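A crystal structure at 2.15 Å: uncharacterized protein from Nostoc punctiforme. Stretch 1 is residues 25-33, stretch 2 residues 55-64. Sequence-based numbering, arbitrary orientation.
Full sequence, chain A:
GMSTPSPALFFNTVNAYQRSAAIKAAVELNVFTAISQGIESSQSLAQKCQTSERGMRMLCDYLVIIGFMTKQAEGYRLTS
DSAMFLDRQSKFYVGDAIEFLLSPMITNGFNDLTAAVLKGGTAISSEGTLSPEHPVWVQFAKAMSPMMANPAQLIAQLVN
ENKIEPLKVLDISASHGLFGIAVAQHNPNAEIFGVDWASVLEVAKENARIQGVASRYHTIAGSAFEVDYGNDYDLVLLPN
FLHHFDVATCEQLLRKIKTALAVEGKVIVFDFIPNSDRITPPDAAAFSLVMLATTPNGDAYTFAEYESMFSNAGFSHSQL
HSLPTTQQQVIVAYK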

# COMPACT_ATOMS: atom_id res chain seq x y z
N ALA A 25 -2.51 -4.20 11.64
CA ALA A 25 -2.93 -5.31 12.52
C ALA A 25 -1.86 -5.70 13.52
O ALA A 25 -2.15 -5.90 14.70
N ALA A 26 -0.62 -5.81 13.05
CA ALA A 26 0.50 -6.15 13.94
C ALA A 26 0.61 -5.16 15.09
O ALA A 26 0.79 -5.54 16.24
N VAL A 27 0.50 -3.87 14.80
CA VAL A 27 0.64 -2.84 15.82
C VAL A 27 -0.53 -2.84 16.80
O VAL A 27 -0.32 -2.79 18.03
N GLU A 28 -1.74 -2.89 16.26
CA GLU A 28 -2.95 -2.94 17.06
C GLU A 28 -2.98 -4.16 17.96
O GLU A 28 -3.52 -4.11 19.04
N LEU A 29 -2.40 -5.27 17.52
CA LEU A 29 -2.42 -6.50 18.32
C LEU A 29 -1.20 -6.64 19.22
O LEU A 29 -1.10 -7.60 19.96
N ASN A 30 -0.29 -5.68 19.18
CA ASN A 30 0.92 -5.70 20.00
C ASN A 30 1.86 -6.87 19.68
O ASN A 30 2.64 -7.29 20.53
N VAL A 31 1.85 -7.34 18.44
CA VAL A 31 2.62 -8.52 18.11
C VAL A 31 4.10 -8.34 18.46
O VAL A 31 4.72 -9.23 19.02
N PHE A 32 4.66 -7.19 18.11
CA PHE A 32 6.11 -6.95 18.30
C PHE A 32 6.51 -6.88 19.77
O PHE A 32 7.60 -7.29 20.13
N THR A 33 5.63 -6.30 20.59
CA THR A 33 5.80 -6.23 22.05
C THR A 33 5.79 -7.61 22.69
O THR A 33 6.52 -7.85 23.67
N GLY A 55 -4.58 -17.30 12.35
CA GLY A 55 -4.50 -15.87 12.03
C GLY A 55 -3.16 -15.27 12.38
O GLY A 55 -2.55 -14.59 11.56
N MSE A 56 -2.69 -15.55 13.60
CA MSE A 56 -1.36 -15.15 14.00
C MSE A 56 -0.27 -15.70 13.06
O MSE A 56 0.63 -14.98 12.67
N ARG A 57 -0.40 -16.96 12.66
CA ARG A 57 0.60 -17.60 11.80
C ARG A 57 0.65 -16.95 10.44
O ARG A 57 1.73 -16.73 9.89
N MSE A 58 -0.52 -16.69 9.86
CA MSE A 58 -0.62 -16.08 8.53
C MSE A 58 -0.09 -14.65 8.55
O MSE A 58 0.67 -14.25 7.66
N LEU A 59 -0.48 -13.86 9.58
CA LEU A 59 0.10 -12.52 9.77
C LEU A 59 1.64 -12.53 9.92
O LEU A 59 2.34 -11.74 9.28
N CYS A 60 2.16 -13.38 10.79
CA CYS A 60 3.60 -13.38 11.08
C CYS A 60 4.43 -13.87 9.91
O CYS A 60 5.48 -13.32 9.65
N ASP A 61 3.98 -14.90 9.19
CA ASP A 61 4.68 -15.33 7.96
C ASP A 61 4.76 -14.17 6.97
O ASP A 61 5.81 -13.93 6.38
N TYR A 62 3.67 -13.42 6.83
CA TYR A 62 3.65 -12.24 5.96
C TYR A 62 4.60 -11.17 6.46
O TYR A 62 5.35 -10.58 5.69
N LEU A 63 4.61 -10.92 7.77
CA LEU A 63 5.56 -9.97 8.35
C LEU A 63 7.04 -10.39 8.16
O LEU A 63 7.89 -9.56 8.08
N VAL A 64 7.31 -11.69 8.09
CA VAL A 64 8.60 -12.22 7.72
C VAL A 64 8.86 -11.90 6.23
O VAL A 64 9.89 -11.29 5.89

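The contact between these two stretches is a small, wholly apolar helix packing, in which side chains from a helix–turn–helix segment settle against one flank of a continuous helix without a single hydrogen bond passing between them. About 294 Å² of surface is buried, counting both sides, and the backbones come closest at Ala26 and Leu59, whose CA atoms lie 7.6 Å apart. So short a spacing suits alanine, whose lone methyl group fills little of the gap and leaves room for the leucine opposite.

Stretch 2 is helical throughout, and the residues it offers, Met56, Leu59, Cys60 and Leu63, recur at intervals of three and four, as expected for one side of a helix. Leu59 is the hub. Its CA-to-CB bond points toward stretch 1, and its t, p rotamer (chi1 -176°, chi2 61°) places CD2 among four residues: CD2 lies 4.2 Å from CB of Ala25, 4.0 Å from the backbone N of Ala26, 4.4 Å from CD1 of Leu29 and 4.1 Å from CG2 of Val31. A branched side chain of this length can reach the small alanines while also meeting the larger Leu29 and Val31.

Leu63, one turn later, also points toward stretch 1 but adopts the m, t rotamer. Its CD1 approaches CB of Ala26 to 3.6 Å, the closest contact between the stretches, and lies 4.4 Å from CZ of Phe32. Phe32 leaves its backbone sideways, yet its chi1 of -52° (m) brings the end of the ring nearer, and the methyl group meets that ring obliquely.

The contact residues of stretch 1 come from before and after a Schellman motif. Asn30 has positive phi (63°), and two backbone bonds reach back into the last turn: Asn30 N to Val27 O at 3.1 Å and Val31 N to Ala26 O at 3.0 Å. Asn30 also stands at the N-cap position of the next helix, although its side chain makes no capping bond; its OD1 is hydrogen-bonded elsewhere in the structure.

Just past the turn, Val31 points toward stretch 2 and covers the other end of the patch. With chi1 at 176° (t), both its methyl groups meet SE of Met56, CG2 at 3.9 Å and CG1 at 4.3 Å, and CG1 also lies 4.2 Å from SG of Cys60. Beta-branching is well suited to this role, since it supplies two apolar contacts close to the backbone. Met56, a selenomethionine, starts sideways, but its t, p, p conformation curls the flexible chain so that its end comes nearer to Val31. Leu29, in the m, t rotamer, points toward stretch 2 and adds a more peripheral contact.

The charged side chains stay out of this interface: Glu28, Arg57 and Asp61 lie beyond reach of the opposing stretch and find hydrogen-bonding partners elsewhere in the structure.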

# COMPACT_ATOMS: atom_id res chain seq x y z
CB ALA A 25 -3.38 -6.56 11.70
CB ALA A 26 1.85 -6.26 13.14
CB VAL A 27 0.82 -1.42 15.20
CG1 VAL A 27 0.65 -0.38 16.28
CG2 VAL A 27 2.20 -1.31 14.56
CB GLU A 28 -4.19 -2.96 16.18
CG GLU A 28 -4.43 -1.67 15.47
CD GLU A 28 -5.68 -1.67 14.62
OE1 GLU A 28 -6.21 -2.73 14.25
OE2 GLU A 28 -6.09 -0.57 14.29
CB LEU A 29 -2.54 -7.71 17.40
CG LEU A 29 -3.87 -7.86 16.67
CD1 LEU A 29 -3.81 -9.05 15.70
CD2 LEU A 29 -4.98 -8.03 17.67
CB ASN A 30 0.58 -5.67 21.48
CG ASN A 30 0.34 -4.28 22.00
OD1 ASN A 30 0.25 -3.32 21.24
ND2 ASN A 30 0.23 -4.16 23.33
CB VAL A 31 2.50 -8.90 16.63
CG1 VAL A 31 3.39 -10.07 16.34
CG2 VAL A 31 1.02 -9.20 16.25
CB PHE A 32 6.52 -5.65 17.61
CG PHE A 32 6.10 -5.58 16.19
CD1 PHE A 32 6.75 -6.34 15.23
CD2 PHE A 32 5.05 -4.76 15.80
CE1 PHE A 32 6.35 -6.28 13.88
CE2 PHE A 32 4.66 -4.68 14.46
CZ PHE A 32 5.32 -5.44 13.50
CB THR A 33 4.70 -5.34 22.67
OG1 THR A 33 4.78 -4.03 22.08
CG2 THR A 33 4.84 -5.23 24.19
CB MSE A 56 -1.08 -15.53 15.46
CG MSE A 56 0.26 -15.01 15.98
SE MSE A 56 0.36 -13.06 15.91
CE MSE A 56 -1.07 -12.62 17.22
CB ARG A 57 0.29 -19.09 11.62
CG ARG A 57 1.26 -19.85 10.73
CD ARG A 57 0.77 -19.99 9.30
NE ARG A 57 -0.48 -20.74 9.23
CZ ARG A 57 -1.18 -20.96 8.13
NH1 ARG A 57 -0.78 -20.49 6.96
NH2 ARG A 57 -2.30 -21.67 8.19
CB MSE A 58 -2.05 -16.18 8.03
CG MSE A 58 -2.44 -17.63 7.82
SE MSE A 58 -4.33 -18.02 7.95
CE MSE A 58 -4.68 -18.33 6.04
CB LEU A 59 -0.56 -11.78 10.96
CG LEU A 59 -0.14 -10.32 11.23
CD1 LEU A 59 -0.46 -9.41 10.03
CD2 LEU A 59 -0.77 -9.80 12.56
CB CYS A 60 3.90 -14.21 12.33
SG CYS A 60 3.31 -13.42 13.87
CB ASP A 61 3.98 -16.50 7.28
CG ASP A 61 4.16 -17.79 8.02
OD1 ASP A 61 5.13 -17.94 8.78
OD2 ASP A 61 3.31 -18.69 7.82
CB TYR A 62 2.22 -11.70 5.86
CG TYR A 62 2.00 -10.62 4.83
CD1 TYR A 62 2.17 -9.28 5.15
CD2 TYR A 62 1.64 -10.93 3.53
CE1 TYR A 62 1.97 -8.29 4.20
CE2 TYR A 62 1.44 -9.95 2.57
CZ TYR A 62 1.62 -8.64 2.92
OH TYR A 62 1.40 -7.67 1.99
CB LEU A 63 5.24 -9.73 9.84
CG LEU A 63 3.91 -9.00 10.11
CD1 LEU A 63 3.64 -8.99 11.62
CD2 LEU A 63 3.79 -7.55 9.51
CB VAL A 64 8.71 -13.71 7.97
CG1 VAL A 64 10.03 -14.28 7.35
CG2 VAL A 64 8.63 -14.02 9.49